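Local structure of aminopeptidase N (Francisella tularensis subsp. tularensis, 5DLL) at residues N564-N567 with R568-L572; H548-E552 with K553-H557; S851-K855 with N856-I860. The protein probably acts as a zinc-dependent aminopeptidase of the M1 family that removes N-terminal residues, preferably alanine, from intracellular peptides. All coordinates share one frame; numbering follows the deposited sequence.

All three contacts are first turns of helices in the C-terminal, helix-rich part of the chain. Interaction 1 is buried. Interactions 2 and 3 lie at the surface. Interactions 1 and 2 belong to successive helices, 565-581 and 552-561. They touch where Ser571 packs on Leu555. Interaction 3 opens the last helix, 855-866, and its centre is about 46 Å from that of interaction 1. Each helix has an N-cap residue, but the chemistry differs. Asn564 makes a capping bond in interaction 1, and Ser551 makes a weak one in interaction 2. Ser854 in interaction 3 turns its hydroxyl to Asp813. Aromatic packing marks the buried turn, and proline packing the last one.

Interaction 1 of 3, residues N564-N567 with R568-L572; sequences NAFN and RWDSL
Phe566 and Trp569 meet three residues apart on the first turn of helix 565-581. The CB of Phe566 leaves the helix pointing away from 568-572. CG is anti to the backbone N (chi1 179°), which carries the ring along the helix to Trp569 and Asp570. CE1 lies 3.7 Å from Trp569 CZ3, and Trp569 CE3 sits over one face of the phenyl ring, offset toward the rim. The far atom CZ of Phe566 also meets Trp569 CZ3, at 3.8 Å. CE2, on the other side of the ring from CE1, is 4.1 Å from Asp570 CB. The planes of the Phe566 ring and the six-membered ring of Trp569 are 46° apart. Asp570 runs alongside Phe566, and its carboxylate plane is tilted 24° from the phenyl ring. OD1 of that carboxylate forms a salt bridge with Arg361.

Asn564 is the N-cap. Its OD1 accepts from Asn567 N at 3.0 Å, with the donor above the carbonyl plane. Further along, Asn567 O is gripped twice by Ser571: its OG donates at 2.8 Å and its N at 2.9 Å. The serine hydroxyl thus finds a partner inside the helix. Asn567 ND2 bonds to Ser535 OG and Leu536 O.

The turn is wedged between several elements. Trp569 faces helix 349-369, touching Ile354, Arg358 and Arg361, and also reaches Asn610 of helix 605-612. Ser571 packs on helix 552-561. Asn567 ties the turn to the end of strand 533-535 and the residue after it.

Interaction 2 of 3, residues H548-E552 with K553-H557; sequences HKRSE and KDLLH
Ser551 caps helix 552-561, and its hydroxyl faces Asp554. Ser551 OG accepts a weak hydrogen bond from Asp554 N at 3.4 Å. With chi1 at 61°, OG lies between its own backbone N and carbonyl carbon, which directs it at the first turn. Two backbone bonds follow: Leu555 N donates to Ser551 O at 3.3 Å, and Leu556 N to Glu552 O at 2.8 Å.

Beside the cap, Arg550 reaches past the helix start. Its chain is extended from CG to NE and runs at about a right angle to Leu555. Arg550 NE lies 3.7 Å from Leu555 CD2. The imidazole of His548 lies next to the same group, with Arg550 NE 3.7 Å above one face of its ring.

Farther out, polar partners hold Arg550 and His548. Arg550 NH1 donates to Ala534 O, and His548 NE2 is hydrogen-bonded to Glu464 OE1. Glu552 OE2 is hydrogen-bonded to Asn587 ND2.

The turn follows strand 545-547. Leu555 and Leu556 pack against helix 565-581, with Leu555 touching Ser571 and Ile575. Glu552 and Leu556 also reach helix 588-598, while Arg550 and Asp554 lie on Val533 of strand 533-535.

Interaction 3 of 3, residues S851-K855 with N856-I860; sequences SNPSK and NVFEI
Pro853 packs against Val857 and Phe858 where the chain enters the last helix, 855-866. These contacts are apolar. Pro853 CB lies 3.9 Å from Val857 CG1. Its CG lies at the same distance from Phe858 CB. A chi1 of -177° sends the Phe858 ring away from the loop, and it presents an edge to the proline. Pro853 CD approaches there, near the ring plane, 4.1 Å from Phe858 CD1.

The polar contacts begin at Ser854, the N-cap. Phe858 N donates to Ser854 O at 3.0 Å, a nearly straight bond of 165° at the hydrogen. Ser854 OG is 3.6 Å from Val857 CG2, and its hydrogen-bond partner is Asp813 OD1 on helix 800-815.

Lys855 and Glu859 carry opposite charges one turn apart. Lys855 NZ and Glu859 OE2 are 4.6 Å from each other, with no contact between them.

The chemistry thus divides by side. Proline and valine pack toward the neighbouring helix 800-815, and the hydroxyl of the N-cap serine bonds to Asp813 on it rather than capping the first turn. The lysine and glutamate remain at the exposed surface, where their opposite charges could attract weakly through solvent.

Interaction 1 of 3, residues N564-N567 with R568-L572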
loop_
_atom_site.group_PDB
_atom_site.type_symbol
_atom_site.label_atom_id
_atom_site.label_comp_id
_atom_site.label_asym_id
_atom_site.label_seq_id
_atom_site.Cartn_x
_atom_site.Cartn_y
_atom_site.Cartn_z
ATOM N N ASN A 564 3.285 -21.902 14.737
ATOM C CA ASN A 564 3.110 -20.590 14.104
ATOM C C ASN A 564 4.385 -20.058 13.450
ATOM O O ASN A 564 5.306 -19.618 14.137
ATOM C CB ASN A 564 2.600 -19.571 15.130
ATOM C CG ASN A 564 2.155 -18.271 14.491
ATOM O OD1 ASN A 564 2.685 -17.201 14.791
ATOM N ND2 ASN A 564 1.173 -18.356 13.605
ATOM N N ALA A 565 4.418 -20.094 12.119
ATOM C CA ALA A 565 5.559 -19.602 11.338
ATOM C C ALA A 565 5.959 -18.165 11.688
ATOM O O ALA A 565 7.147 -17.840 11.731
ATOM C CB ALA A 565 5.259 -19.707 9.847
ATOM N N PHE A 566 4.971 -17.306 11.924
ATOM C CA PHE A 566 5.247 -15.908 12.231
ATOM C C PHE A 566 6.044 -15.786 13.526
ATOM O O PHE A 566 7.115 -15.181 13.539
ATOM C CB PHE A 566 3.948 -15.104 12.326
ATOM C CG PHE A 566 4.154 -13.655 12.672
ATOM C CD1 PHE A 566 4.428 -12.721 11.677
ATOM C CD2 PHE A 566 4.077 -13.223 13.994
ATOM C CE1 PHE A 566 4.623 -11.388 11.993
ATOM C CE2 PHE A 566 4.270 -11.890 14.314
ATOM C CZ PHE A 566 4.545 -10.971 13.313
ATOM N N ASN A 567 5.526 -16.367 14.609
ATOM C CA ASN A 567 6.187 -16.274 15.912
ATOM C C ASN A 567 7.580 -16.894 15.920
ATOM O O ASN A 567 8.406 -16.538 16.762
ATOM C CB ASN A 567 5.327 -16.894 17.027
ATOM C CG ASN A 567 4.421 -15.880 17.713
ATOM O OD1 ASN A 567 4.415 -14.692 17.384
ATOM N ND2 ASN A 567 3.652 -16.352 18.686
ATOM N N ARG A 568 7.838 -17.818 14.994
ATOM C CA ARG A 568 9.181 -18.373 14.818
ATOM C C ARG A 568 10.135 -17.308 14.281
ATOM O O ARG A 568 11.210 -17.096 14.836
ATOM C CB ARG A 568 9.158 -19.591 13.887
ATOM C CG ARG A 568 8.459 -20.808 14.478
ATOM C CD ARG A 568 8.428 -21.983 13.509
ATOM N NE ARG A 568 9.690 -22.726 13.488
ATOM C CZ ARG A 568 9.856 -23.939 12.958
ATOM N NH1 ARG A 568 8.840 -24.585 12.393
ATOM N NH2 ARG A 568 11.051 -24.515 12.995
ATOM N N TRP A 569 9.729 -16.641 13.205
ATOM C CA TRP A 569 10.466 -15.487 12.674
ATOM C C TRP A 569 10.569 -14.373 13.724
ATOM O O TRP A 569 11.645 -13.825 13.952
ATOM C CB TRP A 569 9.792 -14.973 11.388
ATOM C CG TRP A 569 10.210 -13.599 10.941
ATOM C CD1 TRP A 569 11.223 -13.285 10.080
ATOM C CD2 TRP A 569 9.602 -12.355 11.314
ATOM N NE1 TRP A 569 11.292 -11.921 9.905
ATOM C CE2 TRP A 569 10.306 -11.328 10.652
ATOM C CE3 TRP A 569 8.533 -12.009 12.150
ATOM C CZ2 TRP A 569 9.980 -9.982 10.802
ATOM C CZ3 TRP A 569 8.209 -10.673 12.299
ATOM C CH2 TRP A 569 8.929 -9.675 11.631
ATOM N N ASP A 570 9.455 -14.060 14.377
ATOM C CA ASP A 570 9.406 -12.934 15.312
ATOM C C ASP A 570 10.349 -13.137 16.491
ATOM O O ASP A 570 11.049 -12.209 16.896
ATOM C CB ASP A 570 7.975 -12.722 15.825
ATOM C CG ASP A 570 7.773 -11.354 16.452
ATOM O OD1 ASP A 570 8.229 -10.353 15.862
ATOM O OD2 ASP A 570 7.144 -11.274 17.530
ATOM N N SER A 571 10.360 -14.352 17.032
ATOM C CA SER A 571 11.219 -14.694 18.165
ATOM C C SER A 571 12.695 -14.771 17.773
ATOM O O SER A 571 13.565 -14.456 18.580
ATOM C CB SER A 571 10.779 -16.023 18.785
ATOM O OG SER A 571 9.451 -15.940 19.266
ATOM N N LEU A 572 12.973 -15.194 16.541
ATOM C CA LEU A 572 14.347 -15.277 16.047
ATOM C C LEU A 572 14.931 -13.883 15.780
ATOM O O LEU A 572 16.099 -13.623 16.077
ATOM C CB LEU A 572 14.407 -16.131 14.776
ATOM C CG LEU A 572 15.796 -16.558 14.279
ATOM C CD1 LEU A 572 16.573 -17.314 15.349
ATOM C CD2 LEU A 572 15.669 -17.401 13.018
#

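Interaction 2 of 3, residues H548-E552 with K553-H557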
loop_
_atom_site.group_PDB
_atom_site.type_symbol
_atom_site.label_atom_id
_atom_site.label_comp_id
_atom_site.label_asym_id
_atom_site.label_seq_id
_atom_site.Cartn_x
_atom_site.Cartn_y
_atom_site.Cartn_z
ATOM N N HIS A 548 7.061 -8.562 27.028
ATOM C CA HIS A 548 7.138 -9.926 27.539
ATOM C C HIS A 548 8.604 -10.274 27.742
ATOM O O HIS A 548 9.268 -10.779 26.834
ATOM C CB HIS A 548 6.483 -10.913 26.564
ATOM C CG HIS A 548 6.231 -12.270 27.150
ATOM N ND1 HIS A 548 5.066 -12.970 26.922
ATOM C CD2 HIS A 548 6.985 -13.051 27.960
ATOM C CE1 HIS A 548 5.114 -14.124 27.562
ATOM N NE2 HIS A 548 6.268 -14.198 28.200
ATOM N N LYS A 549 9.101 -9.989 28.940
ATOM C CA LYS A 549 10.480 -10.295 29.297
ATOM C C LYS A 549 10.643 -11.802 29.470
ATOM O O LYS A 549 9.930 -12.420 30.265
ATOM C CB LYS A 549 10.868 -9.563 30.589
ATOM C CG LYS A 549 12.294 -9.803 31.072
ATOM C CD LYS A 549 13.334 -9.390 30.040
ATOM C CE LYS A 549 14.741 -9.483 30.609
ATOM N NZ LYS A 549 15.775 -9.126 29.601
ATOM N N ARG A 550 11.572 -12.388 28.715
ATOM C CA ARG A 550 11.881 -13.814 28.840
ATOM C C ARG A 550 13.244 -14.173 28.247
ATOM O O ARG A 550 13.803 -13.421 27.444
ATOM C CB ARG A 550 10.779 -14.667 28.209
ATOM C CG ARG A 550 10.378 -14.251 26.807
ATOM C CD ARG A 550 9.274 -15.156 26.296
ATOM N NE ARG A 550 8.667 -14.655 25.068
ATOM C CZ ARG A 550 7.638 -15.228 24.446
ATOM N NH1 ARG A 550 7.084 -16.339 24.932
ATOM N NH2 ARG A 550 7.157 -14.687 23.331
ATOM N N SER A 551 13.756 -15.337 28.648
ATOM C CA SER A 551 15.123 -15.767 28.332
ATOM C C SER A 551 15.325 -16.154 26.870
ATOM O O SER A 551 14.363 -16.373 26.137
ATOM C CB SER A 551 15.493 -16.965 29.202
ATOM O OG SER A 551 14.614 -18.048 28.943
ATOM N N GLU A 552 16.593 -16.251 26.468
ATOM C CA GLU A 552 16.955 -16.656 25.109
ATOM C C GLU A 552 16.540 -18.097 24.814
ATOM O O GLU A 552 16.169 -18.404 23.682
ATOM C CB GLU A 552 18.463 -16.483 24.860
ATOM C CG GLU A 552 18.948 -17.022 23.512
ATOM C CD GLU A 552 20.374 -16.615 23.162
ATOM O OE1 GLU A 552 20.733 -15.433 23.362
ATOM O OE2 GLU A 552 21.136 -17.474 22.664
ATOM N N LYS A 553 16.605 -18.973 25.819
ATOM C CA LYS A 553 16.218 -20.375 25.635
ATOM C C LYS A 553 14.710 -20.530 25.422
ATOM O O LYS A 553 14.278 -21.404 24.671
ATOM C CB LYS A 553 16.666 -21.240 26.817
ATOM C CG LYS A 553 16.710 -22.727 26.486
ATOM C CD LYS A 553 16.755 -23.599 27.732
ATOM C CE LYS A 553 16.700 -25.075 27.364
ATOM N NZ LYS A 553 16.499 -25.956 28.545
ATOM N N ASP A 554 13.919 -19.688 26.089
ATOM C CA ASP A 554 12.467 -19.644 25.870
ATOM C C ASP A 554 12.129 -19.225 24.442
ATOM O O ASP A 554 11.244 -19.804 23.816
ATOM C CB ASP A 554 11.782 -18.691 26.859
ATOM C CG ASP A 554 11.572 -19.311 28.227
ATOM O OD1 ASP A 554 12.286 -20.277 28.566
ATOM O OD2 ASP A 554 10.688 -18.831 28.965
ATOM N N LEU A 555 12.831 -18.212 23.937
ATOM C CA LEU A 555 12.671 -17.779 22.546
ATOM C C LEU A 555 13.208 -18.838 21.580
ATOM O O LEU A 555 12.633 -19.066 20.517
ATOM C CB LEU A 555 13.376 -16.434 22.306
ATOM C CG LEU A 555 12.827 -15.215 23.062
ATOM C CD1 LEU A 555 13.768 -14.027 22.934
ATOM C CD2 LEU A 555 11.436 -14.846 22.568
ATOM N N LEU A 556 14.302 -19.491 21.965
ATOM C CA LEU A 556 14.910 -20.548 21.151
ATOM C C LEU A 556 13.997 -21.778 21.064
ATOM O O LEU A 556 14.002 -22.489 20.059
ATOM C CB LEU A 556 16.282 -20.943 21.721
ATOM C CG LEU A 556 17.473 -20.960 20.760
ATOM C CD1 LEU A 556 17.634 -19.630 20.038
ATOM C CD2 LEU A 556 18.736 -21.312 21.535
ATOM N N HIS A 557 13.222 -22.020 22.121
ATOM C CA HIS A 557 12.218 -23.089 22.131
ATOM C C HIS A 557 11.046 -22.764 21.191
ATOM O O HIS A 557 10.539 -23.646 20.495
ATOM C CB HIS A 557 11.703 -23.327 23.560
ATOM C CG HIS A 557 10.977 -24.628 23.740
ATOM N ND1 HIS A 557 11.626 -25.805 24.055
ATOM C CD2 HIS A 557 9.660 -24.936 23.659
ATOM C CE1 HIS A 557 10.740 -26.780 24.154
ATOM N NE2 HIS A 557 9.541 -26.280 23.918
#

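Interaction 3 of 3, residues S851-K855 with N856-I860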
loop_
_atom_site.group_PDB
_atom_site.type_symbol
_atom_site.label_atom_id
_atom_site.label_comp_id
_atom_site.label_asym_id
_atom_site.label_seq_id
_atom_site.Cartn_x
_atom_site.Cartn_y
_atom_site.Cartn_z
ATOM N N SER A 851 19.906 29.283 2.146
ATOM C CA SER A 851 20.246 29.458 0.725
ATOM C C SER A 851 19.061 29.923 -0.137
ATOM O O SER A 851 19.088 29.780 -1.360
ATOM C CB SER A 851 20.830 28.158 0.166
ATOM O OG SER A 851 22.108 27.915 0.728
ATOM N N ASN A 852 18.044 30.499 0.499
ATOM C CA ASN A 852 16.862 31.005 -0.197
ATOM C C ASN A 852 16.267 29.968 -1.145
ATOM O O ASN A 852 16.384 30.087 -2.367
ATOM C CB ASN A 852 17.183 32.304 -0.949
ATOM C CG ASN A 852 15.950 32.946 -1.568
ATOM O OD1 ASN A 852 14.834 32.824 -1.051
ATOM N ND2 ASN A 852 16.147 33.629 -2.687
ATOM N N PRO A 853 15.636 28.932 -0.578
ATOM C CA PRO A 853 14.938 27.952 -1.385
ATOM C C PRO A 853 13.508 28.400 -1.642
ATOM O O PRO A 853 13.090 29.458 -1.159
ATOM C CB PRO A 853 14.962 26.716 -0.499
ATOM C CG PRO A 853 14.900 27.258 0.890
ATOM C CD PRO A 853 15.542 28.621 0.860
ATOM N N SER A 854 12.769 27.596 -2.399
ATOM C CA SER A 854 11.350 27.829 -2.623
ATOM C C SER A 854 10.607 27.863 -1.295
ATOM O O SER A 854 11.106 27.375 -0.276
ATOM C CB SER A 854 10.762 26.726 -3.507
ATOM O OG SER A 854 10.866 25.451 -2.883
ATOM N N LYS A 855 9.413 28.446 -1.319
ATOM C CA LYS A 855 8.555 28.521 -0.140
ATOM C C LYS A 855 8.331 27.131 0.459
ATOM O O LYS A 855 8.528 26.935 1.649
ATOM C CB LYS A 855 7.218 29.176 -0.507
ATOM C CG LYS A 855 6.178 29.186 0.603
ATOM C CD LYS A 855 4.954 29.998 0.200
ATOM C CE LYS A 855 3.719 29.598 0.994
ATOM N NZ LYS A 855 3.265 28.209 0.695
ATOM N N ASN A 856 7.941 26.177 -0.386
ATOM C CA ASN A 856 7.655 24.795 0.030
ATOM C C ASN A 856 8.763 24.198 0.908
ATOM O O ASN A 856 8.512 23.766 2.039
ATOM C CB ASN A 856 7.429 23.918 -1.222
ATOM C CG ASN A 856 6.910 22.520 -0.893
ATOM O OD1 ASN A 856 6.489 22.238 0.230
ATOM N ND2 ASN A 856 6.932 21.636 -1.890
ATOM N N VAL A 857 9.982 24.202 0.380
ATOM C CA VAL A 857 11.154 23.651 1.061
ATOM C C VAL A 857 11.549 24.463 2.300
ATOM O O VAL A 857 11.905 23.888 3.333
ATOM C CB VAL A 857 12.357 23.580 0.093
ATOM C CG1 VAL A 857 13.645 23.241 0.831
ATOM C CG2 VAL A 857 12.079 22.579 -1.022
ATOM N N PHE A 858 11.506 25.793 2.185
ATOM C CA PHE A 858 11.796 26.685 3.311
ATOM C C PHE A 858 10.869 26.410 4.498
ATOM O O PHE A 858 11.313 26.418 5.642
ATOM C CB PHE A 858 11.679 28.163 2.892
ATOM C CG PHE A 858 12.031 29.132 3.991
ATOM C CD1 PHE A 858 13.349 29.515 4.201
ATOM C CD2 PHE A 858 11.049 29.640 4.831
ATOM C CE1 PHE A 858 13.682 30.387 5.226
ATOM C CE2 PHE A 858 11.376 30.511 5.860
ATOM C CZ PHE A 858 12.695 30.884 6.058
ATOM N N GLU A 859 9.589 26.169 4.217
ATOM C CA GLU A 859 8.577 25.939 5.257
ATOM C C GLU A 859 8.819 24.623 5.994
ATOM O O GLU A 859 8.871 24.587 7.222
ATOM C CB GLU A 859 7.167 25.917 4.645
ATOM C CG GLU A 859 6.758 27.194 3.915
ATOM C CD GLU A 859 5.838 28.092 4.718
ATOM O OE1 GLU A 859 6.230 29.248 4.990
ATOM O OE2 GLU A 859 4.723 27.647 5.065
ATOM N N ILE A 860 8.974 23.547 5.229
ATOM C CA ILE A 860 9.142 22.208 5.794
ATOM C C ILE A 860 10.429 22.114 6.620
ATOM O O ILE A 860 10.404 21.663 7.766
ATOM C CB ILE A 860 9.111 21.128 4.684
ATOM C CG1 ILE A 860 7.707 21.057 4.070
ATOM C CG2 ILE A 860 9.493 19.761 5.238
ATOM C CD1 ILE A 860 7.630 20.289 2.768
#